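Local atomic coordinates of neuraminidase (Influenza A virus, PDB entry 4GDI), a protein that forms a tetrameric neuraminidase-like beta-propeller with a diverged putative active site and may remove terminal sialic acid from glycoconjugates. Residues A[214-224]-A[236-247]; A[270-281]-A[291-300]. All coordinates share one frame; numbering follows the deposited sequence.

Interaction 1: residues A[214-224]-A[236-247]; sequences TNLWNDAKRPL and VEPCNGAPTDFP. With CA (calcium ion), chain R.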
# COMPACT_ATOMS: atom_id res chain seq x y z
N THR A 214 31.10 15.76 -14.90
CA THR A 214 32.10 14.71 -15.02
C THR A 214 32.69 14.84 -16.42
O THR A 214 31.96 14.82 -17.41
CB THR A 214 31.49 13.34 -14.83
OG1 THR A 214 31.04 13.20 -13.48
CG2 THR A 214 32.53 12.21 -15.13
N ASN A 215 34.00 15.04 -16.50
CA ASN A 215 34.68 15.15 -17.79
C ASN A 215 35.23 13.78 -18.18
O ASN A 215 36.18 13.31 -17.59
CB ASN A 215 35.81 16.19 -17.72
CG ASN A 215 36.44 16.47 -19.08
OD1 ASN A 215 36.51 15.60 -19.94
ND2 ASN A 215 36.91 17.69 -19.26
N LEU A 216 34.62 13.17 -19.19
CA LEU A 216 34.97 11.81 -19.60
C LEU A 216 36.08 11.79 -20.65
O LEU A 216 36.52 10.72 -21.10
CB LEU A 216 33.73 11.11 -20.18
CG LEU A 216 32.57 10.86 -19.23
CD1 LEU A 216 31.44 10.11 -19.96
CD2 LEU A 216 33.02 10.07 -18.01
N TRP A 217 36.52 12.97 -21.04
CA TRP A 217 37.44 13.15 -22.15
C TRP A 217 38.87 13.36 -21.68
O TRP A 217 39.73 12.49 -21.88
CB TRP A 217 36.98 14.34 -22.98
CG TRP A 217 37.92 14.74 -24.05
CD1 TRP A 217 38.93 13.99 -24.58
CD2 TRP A 217 37.95 15.99 -24.74
NE1 TRP A 217 39.58 14.69 -25.56
CE2 TRP A 217 39.00 15.93 -25.68
CE3 TRP A 217 37.18 17.17 -24.65
CZ2 TRP A 217 39.31 16.99 -26.52
CZ3 TRP A 217 37.49 18.22 -25.49
CH2 TRP A 217 38.54 18.13 -26.41
N ASN A 218 39.12 14.50 -21.05
CA ASN A 218 40.48 14.94 -20.77
C ASN A 218 40.66 15.62 -19.41
O ASN A 218 41.46 16.55 -19.31
CB ASN A 218 40.91 15.92 -21.85
CG ASN A 218 39.96 17.09 -21.98
OD1 ASN A 218 39.01 17.22 -21.19
ND2 ASN A 218 40.19 17.94 -22.97
N ASP A 219 39.94 15.19 -18.38
CA ASP A 219 40.11 15.81 -17.07
C ASP A 219 39.72 14.88 -15.95
O ASP A 219 38.69 14.21 -16.00
CB ASP A 219 39.31 17.12 -16.95
CG ASP A 219 39.82 18.03 -15.83
OD1 ASP A 219 40.74 17.66 -15.07
OD2 ASP A 219 39.27 19.15 -15.70
N ALA A 220 40.55 14.89 -14.91
CA ALA A 220 40.29 14.13 -13.70
C ALA A 220 39.85 15.07 -12.58
O ALA A 220 39.47 14.62 -11.50
CB ALA A 220 41.54 13.33 -13.30
N LYS A 221 39.91 16.37 -12.82
CA LYS A 221 39.20 17.31 -11.96
C LYS A 221 37.77 17.31 -12.48
O LYS A 221 37.52 16.89 -13.61
CB LYS A 221 39.80 18.71 -12.02
CG LYS A 221 40.94 18.95 -11.04
CD LYS A 221 41.63 20.28 -11.32
CE LYS A 221 42.77 20.53 -10.33
NZ LYS A 221 43.36 21.89 -10.51
N ARG A 222 36.84 17.76 -11.65
CA ARG A 222 35.45 17.89 -12.11
C ARG A 222 35.19 19.34 -12.43
O ARG A 222 35.39 20.20 -11.58
CB ARG A 222 34.48 17.41 -11.04
CG ARG A 222 34.69 15.97 -10.65
CD ARG A 222 33.67 15.54 -9.61
NE ARG A 222 33.77 14.13 -9.26
CZ ARG A 222 33.31 13.14 -10.01
NH1 ARG A 222 32.74 13.40 -11.18
NH2 ARG A 222 33.43 11.88 -9.60
N PRO A 223 34.78 19.63 -13.67
CA PRO A 223 34.38 21.00 -14.00
C PRO A 223 33.10 21.40 -13.26
O PRO A 223 32.26 20.55 -12.93
CB PRO A 223 34.12 20.93 -15.51
CG PRO A 223 33.72 19.51 -15.75
CD PRO A 223 34.50 18.68 -14.76
N LEU A 224 32.96 22.69 -13.00
CA LEU A 224 31.83 23.21 -12.25
C LEU A 224 31.06 24.24 -13.03
O LEU A 224 31.64 25.05 -13.76
CB LEU A 224 32.31 23.84 -10.95
CG LEU A 224 33.08 22.88 -10.06
CD1 LEU A 224 33.69 23.61 -8.90
CD2 LEU A 224 32.15 21.76 -9.57
N VAL A 236 33.77 26.74 -14.27
CA VAL A 236 34.95 26.93 -13.43
C VAL A 236 35.71 25.61 -13.22
O VAL A 236 35.12 24.52 -13.21
CB VAL A 236 34.49 27.49 -12.07
CG1 VAL A 236 35.48 27.17 -10.98
CG2 VAL A 236 34.25 28.99 -12.19
N GLU A 237 37.02 25.71 -13.04
CA GLU A 237 37.89 24.56 -12.75
C GLU A 237 38.36 24.60 -11.29
O GLU A 237 38.78 25.65 -10.80
CB GLU A 237 39.11 24.58 -13.68
CG GLU A 237 39.98 23.34 -13.57
CD GLU A 237 39.38 22.13 -14.25
OE1 GLU A 237 38.29 22.26 -14.87
OE2 GLU A 237 40.02 21.05 -14.18
N PRO A 238 38.27 23.48 -10.57
CA PRO A 238 38.84 23.49 -9.21
C PRO A 238 40.32 23.89 -9.23
O PRO A 238 41.05 23.52 -10.14
CB PRO A 238 38.67 22.05 -8.75
CG PRO A 238 37.42 21.57 -9.50
CD PRO A 238 37.57 22.22 -10.87
N CYS A 239 40.74 24.67 -8.25
CA CYS A 239 42.09 25.22 -8.26
C CYS A 239 42.95 24.56 -7.19
O CYS A 239 44.04 25.04 -6.89
CB CYS A 239 42.05 26.75 -8.08
SG CYS A 239 41.19 27.61 -9.42
N ASN A 240 42.47 23.46 -6.62
CA ASN A 240 43.28 22.71 -5.67
C ASN A 240 44.17 21.74 -6.44
O ASN A 240 44.30 21.86 -7.66
CB ASN A 240 42.40 22.01 -4.63
CG ASN A 240 41.46 20.97 -5.26
OD1 ASN A 240 41.17 21.01 -6.45
ND2 ASN A 240 40.98 20.05 -4.43
N GLY A 241 44.79 20.80 -5.74
CA GLY A 241 45.69 19.85 -6.38
C GLY A 241 45.25 18.42 -6.16
O GLY A 241 46.03 17.49 -6.34
N ALA A 242 43.98 18.23 -5.78
CA ALA A 242 43.45 16.90 -5.53
C ALA A 242 42.27 16.62 -6.45
O ALA A 242 41.14 16.99 -6.13
CB ALA A 242 43.03 16.80 -4.09
N PRO A 243 42.52 15.99 -7.61
CA PRO A 243 41.44 15.63 -8.54
C PRO A 243 40.42 14.72 -7.86
O PRO A 243 40.82 14.00 -6.95
CB PRO A 243 42.18 14.88 -9.65
CG PRO A 243 43.59 15.34 -9.55
CD PRO A 243 43.83 15.55 -8.10
N THR A 244 39.14 14.75 -8.25
CA THR A 244 38.14 13.94 -7.55
C THR A 244 37.35 12.98 -8.44
O THR A 244 36.52 12.22 -7.95
CB THR A 244 37.13 14.79 -6.74
OG1 THR A 244 36.35 15.62 -7.62
CG2 THR A 244 37.84 15.65 -5.72
N ASP A 245 37.61 13.01 -9.74
CA ASP A 245 37.01 12.04 -10.64
C ASP A 245 37.62 10.65 -10.33
O ASP A 245 38.61 10.53 -9.62
CB ASP A 245 37.30 12.43 -12.08
CG ASP A 245 36.29 11.89 -13.07
OD1 ASP A 245 35.36 11.15 -12.67
OD2 ASP A 245 36.43 12.21 -14.27
N PHE A 246 36.98 9.61 -10.84
CA PHE A 246 37.61 8.30 -10.91
C PHE A 246 37.40 7.75 -12.31
O PHE A 246 36.26 7.65 -12.76
CB PHE A 246 37.07 7.33 -9.88
CG PHE A 246 37.89 6.07 -9.78
CD1 PHE A 246 37.72 5.05 -10.71
CD2 PHE A 246 38.87 5.94 -8.81
CE1 PHE A 246 38.50 3.91 -10.66
CE2 PHE A 246 39.66 4.80 -8.75
CZ PHE A 246 39.46 3.78 -9.67
N PRO A 247 38.49 7.37 -12.99
CA PRO A 247 39.86 7.31 -12.46
C PRO A 247 40.52 8.67 -12.34
O PRO A 247 39.95 9.68 -12.76
CB PRO A 247 40.61 6.48 -13.51
CG PRO A 247 39.91 6.77 -14.78
CD PRO A 247 38.45 7.00 -14.42
CA CA R . 37.60 12.16 -16.21
O HOH W 1 35.76 15.03 -14.29
O HOH W 2 33.77 11.92 -6.86
O HOH W 3 37.91 17.55 -9.01
O HOH W 4 39.26 10.86 -15.03
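K221 lays its aliphatic chain across E237 and P238, and its CB lies 3.2 Å from E237 OE2. The chain is extended beyond CG, which carries NZ past E237 to the backbone of the 236-247 loop. There NZ donates to P238 O at 2.9 Å and to N240 O at 3.0 Å. K257 O is a third acceptor. This charged group is therefore buried among carbonyl oxygens.

E237 reaches back through a bend at its second side-chain torsion (chi2 76°). Its carboxylate meets that of D219 from the opposite direction, and the two planes are nearly coplanar. D219 OD2 and E237 OE2 are only 2.5 Å apart, so one acid probably holds a proton. The other oxygen of D219, OD1, accepts from K221 N and forms an Asx turn.

R222 packs its guanidinium over D245, with CA of D245 above one face. Its NH2 is 3.7 Å from D245 OD1, a long salt bridge. OD1 lies over a face of the guanidinium, so the attraction is electrostatic and no N-H is aimed at it. The stronger polar partner of D245 is I267. NH2 donates instead to I267 O and to a water that in turn donates to T244 O.

D245 uses OD2 to bind a calcium ion at 2.3 Å. N215 O, D219 O and a water bind the same ion, and G263 and G265 complete the site with their carbonyls. D245 N donates to A220 O at 3.0 Å, which ties the two loops together beside the metal.

At the far end L224 and V236 form an antiparallel hydrogen-bonded pair. This pair joins the last two strands of a four-stranded propeller sheet. The 214-224 loop leads from strand 208-214 into 224-228, and the 236-247 loop leaves strand 233-236, with T244 touching strand 277-281.

Interaction 2: residues A[270-281]-A[291-300]; sequences FILDEKPAWTSK and FVLEQIPNGI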
# COMPACT_ATOMS: atom_id res chain seq x y z
N PHE A 270 30.19 14.90 -7.19
CA PHE A 270 29.79 16.24 -6.78
C PHE A 270 30.86 16.98 -5.98
O PHE A 270 31.70 16.37 -5.33
CB PHE A 270 28.52 16.15 -5.92
CG PHE A 270 28.72 15.50 -4.57
CD1 PHE A 270 29.11 16.24 -3.48
CD2 PHE A 270 28.51 14.13 -4.40
CE1 PHE A 270 29.29 15.65 -2.23
CE2 PHE A 270 28.68 13.53 -3.15
CZ PHE A 270 29.08 14.28 -2.07
N ILE A 271 30.79 18.31 -6.07
CA ILE A 271 31.57 19.24 -5.23
C ILE A 271 30.59 20.28 -4.70
O ILE A 271 29.89 20.92 -5.48
CB ILE A 271 32.67 19.96 -6.06
CG1 ILE A 271 33.74 18.95 -6.51
CG2 ILE A 271 33.29 21.13 -5.28
CD1 ILE A 271 34.90 19.57 -7.25
N LEU A 272 30.50 20.44 -3.38
CA LEU A 272 29.70 21.51 -2.81
C LEU A 272 30.43 22.83 -3.00
O LEU A 272 31.41 23.11 -2.31
CB LEU A 272 29.40 21.27 -1.34
CG LEU A 272 28.37 22.20 -0.69
CD1 LEU A 272 27.02 22.08 -1.36
CD2 LEU A 272 28.23 21.90 0.80
N ASP A 273 29.92 23.63 -3.92
CA ASP A 273 30.60 24.82 -4.42
C ASP A 273 30.16 26.05 -3.61
O ASP A 273 29.45 26.91 -4.12
CB ASP A 273 30.30 24.96 -5.91
CG ASP A 273 30.97 26.15 -6.55
OD1 ASP A 273 31.89 26.75 -5.93
OD2 ASP A 273 30.58 26.48 -7.68
N GLU A 274 30.61 26.07 -2.36
CA GLU A 274 30.34 27.15 -1.42
C GLU A 274 31.65 27.58 -0.73
O GLU A 274 32.74 27.19 -1.13
CB GLU A 274 29.34 26.65 -0.37
CG GLU A 274 28.05 26.13 -0.98
CD GLU A 274 27.23 27.23 -1.61
OE1 GLU A 274 27.26 28.35 -1.05
OE2 GLU A 274 26.56 27.01 -2.65
N LYS A 275 31.52 28.38 0.31
CA LYS A 275 32.64 28.72 1.17
C LYS A 275 32.21 28.49 2.61
O LYS A 275 31.40 29.24 3.13
CB LYS A 275 33.03 30.19 1.00
CG LYS A 275 33.67 30.52 -0.34
CD LYS A 275 34.32 31.90 -0.30
CE LYS A 275 34.68 32.37 -1.69
NZ LYS A 275 34.50 33.85 -1.83
N PRO A 276 32.73 27.43 3.25
CA PRO A 276 33.66 26.42 2.73
C PRO A 276 33.07 25.56 1.63
O PRO A 276 31.85 25.39 1.55
CB PRO A 276 33.91 25.53 3.95
CG PRO A 276 33.61 26.39 5.12
CD PRO A 276 32.45 27.23 4.68
N ALA A 277 33.95 25.01 0.79
CA ALA A 277 33.56 24.01 -0.19
C ALA A 277 33.77 22.63 0.41
O ALA A 277 34.50 22.47 1.38
CB ALA A 277 34.40 24.16 -1.44
N TRP A 278 33.13 21.63 -0.19
CA TRP A 278 33.43 20.24 0.14
C TRP A 278 33.67 19.46 -1.13
O TRP A 278 32.90 19.58 -2.09
CB TRP A 278 32.28 19.59 0.89
CG TRP A 278 32.12 20.06 2.29
CD1 TRP A 278 31.51 21.21 2.70
CD2 TRP A 278 32.56 19.39 3.47
NE1 TRP A 278 31.53 21.29 4.07
CE2 TRP A 278 32.17 20.18 4.57
CE3 TRP A 278 33.23 18.19 3.71
CZ2 TRP A 278 32.45 19.82 5.88
CZ3 TRP A 278 33.51 17.84 5.02
CH2 TRP A 278 33.12 18.64 6.08
N THR A 279 34.76 18.69 -1.14
CA THR A 279 35.05 17.77 -2.22
C THR A 279 34.70 16.38 -1.78
O THR A 279 34.60 16.12 -0.58
CB THR A 279 36.53 17.80 -2.62
OG1 THR A 279 37.34 17.63 -1.46
CG2 THR A 279 36.88 19.15 -3.28
N SER A 280 34.54 15.47 -2.74
CA SER A 280 34.25 14.09 -2.42
C SER A 280 34.92 13.15 -3.43
O SER A 280 34.98 13.45 -4.62
CB SER A 280 32.73 13.87 -2.36
OG SER A 280 32.13 14.21 -3.58
N LYS A 281 35.46 12.04 -2.94
CA LYS A 281 36.18 11.12 -3.80
C LYS A 281 36.42 9.75 -3.14
O LYS A 281 36.27 9.57 -1.92
CB LYS A 281 37.52 11.74 -4.19
CG LYS A 281 38.46 11.99 -3.00
CD LYS A 281 39.79 12.61 -3.43
CE LYS A 281 40.82 12.60 -2.28
NZ LYS A 281 42.18 13.03 -2.72
N PHE A 291 34.99 6.35 0.48
CA PHE A 291 34.48 7.67 0.10
C PHE A 291 34.90 8.67 1.15
O PHE A 291 34.70 8.47 2.36
CB PHE A 291 32.96 7.65 -0.05
CG PHE A 291 32.41 8.66 -1.02
CD1 PHE A 291 32.69 8.57 -2.37
CD2 PHE A 291 31.58 9.67 -0.58
CE1 PHE A 291 32.16 9.49 -3.26
CE2 PHE A 291 31.04 10.59 -1.48
CZ PHE A 291 31.34 10.50 -2.82
N VAL A 292 35.48 9.78 0.68
CA VAL A 292 36.06 10.77 1.57
C VAL A 292 35.53 12.18 1.27
O VAL A 292 35.56 12.64 0.13
CB VAL A 292 37.60 10.74 1.45
CG1 VAL A 292 38.23 11.85 2.28
CG2 VAL A 292 38.12 9.38 1.88
N LEU A 293 35.06 12.85 2.31
CA LEU A 293 34.55 14.21 2.22
C LEU A 293 35.58 15.16 2.84
O LEU A 293 35.99 14.97 3.98
CB LEU A 293 33.22 14.32 2.96
CG LEU A 293 31.95 14.07 2.13
CD1 LEU A 293 31.63 15.28 1.27
CD2 LEU A 293 32.13 12.85 1.26
N GLU A 294 36.02 16.16 2.08
CA GLU A 294 37.00 17.12 2.60
C GLU A 294 36.51 18.55 2.48
O GLU A 294 35.98 18.96 1.44
CB GLU A 294 38.33 16.94 1.88
CG GLU A 294 38.98 15.59 2.16
CD GLU A 294 40.27 15.37 1.40
OE1 GLU A 294 40.22 15.26 0.16
OE2 GLU A 294 41.34 15.30 2.04
N GLN A 295 36.67 19.30 3.56
CA GLN A 295 36.26 20.69 3.60
C GLN A 295 37.41 21.63 3.26
O GLN A 295 38.52 21.49 3.78
CB GLN A 295 35.76 21.02 5.01
CG GLN A 295 35.13 22.40 5.12
CD GLN A 295 35.00 22.84 6.57
OE1 GLN A 295 35.94 22.73 7.34
NE2 GLN A 295 33.83 23.34 6.93
N ILE A 296 37.13 22.59 2.38
CA ILE A 296 38.08 23.60 1.94
C ILE A 296 37.49 24.97 2.24
O ILE A 296 36.71 25.49 1.45
CB ILE A 296 38.35 23.51 0.42
CG1 ILE A 296 38.85 22.13 0.03
CG2 ILE A 296 39.38 24.55 0.00
CD1 ILE A 296 39.03 21.98 -1.49
N PRO A 297 37.86 25.55 3.40
CA PRO A 297 37.28 26.80 3.90
C PRO A 297 37.30 27.96 2.92
O PRO A 297 36.36 28.77 2.91
CB PRO A 297 38.16 27.11 5.12
CG PRO A 297 38.48 25.76 5.65
CD PRO A 297 38.75 24.93 4.40
N ASN A 298 38.33 28.06 2.09
CA ASN A 298 38.42 29.23 1.21
C ASN A 298 37.78 29.03 -0.16
O ASN A 298 37.84 29.92 -1.01
CB ASN A 298 39.87 29.69 1.10
CG ASN A 298 40.39 30.27 2.42
OD1 ASN A 298 39.61 30.73 3.24
ND2 ASN A 298 41.70 30.25 2.61
N GLY A 299 37.15 27.88 -0.36
CA GLY A 299 36.37 27.64 -1.57
C GLY A 299 37.15 26.89 -2.63
O GLY A 299 38.38 26.77 -2.55
N ILE A 300 36.43 26.40 -3.63
CA ILE A 300 37.03 25.49 -4.60
C ILE A 300 38.00 26.19 -5.55
O ILE A 300 38.78 25.54 -6.25
CB ILE A 300 35.94 24.75 -5.41
CG1 ILE A 300 36.53 23.50 -6.05
CG2 ILE A 300 35.31 25.66 -6.47
CD1 ILE A 300 37.07 22.48 -5.04
O HOH W 5 33.56 27.01 -3.78
O HOH W 6 31.44 24.01 5.83
O HOH W 7 37.46 14.70 -0.85
O HOH W 8 40.11 17.96 -1.51
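I296 O is gripped by two backbone donors, A277 N at 2.9 Å and G299 N at 3.0 Å, one from each side of the carbonyl plane. The first bond belongs to an antiparallel beta hairpin of strands 277-281 and 289-296. The second closes a type I turn from I296 to G299. Further hydrogen-bonded pairs follow at T279 with E294 and K281 with V292.

One face of the hairpin carries W278, S280, L293 and Q295. Q295 CB sits over the six-membered ring of W278, 3.5 Å from its centroid, in a CH-pi contact. CG of Q295 is anti to the backbone N (chi1 -172°), and the extended chain runs on beside P276. Its OE1 is held by S307. L293 CB packs at W278 CE3, and W21 meets W278 edge-to-face.

On the other face T279 CG2 touches CD1 of both I296 and I300. Beyond the strands, a water joins D273 OD1 and E274 O to I300 N, while D273 OD2 pairs with R226.

S280 CB lies 3.7 Å from F291 CZ, while S280 OG stands over the centre of the F270 ring and donates to F270 O at 2.8 Å.

Both interactions belong to the beta-propeller domain, about 13 Å apart, centre to centre. They come in series along the chain: 214-224 and 236-247 precede 270-281 and 291-300. Interaction 1 joins the 208-214/224-228 connection to the loop leaving strand 233-236. Interaction 2 is built on the hairpin 277-281/289-296 of the next sheet, which strand 309-311 completes. The two contacts touch directly. C239 N lies 2.9 Å from I300 O, a probable hydrogen bond, and L224 CD1 is 3.6 Å from I300 CG2. I300 also packs on P238. The same loops therefore bind calcium through N215, D219 and D245 and meet the next sheet's segments through C239, P238 and L224.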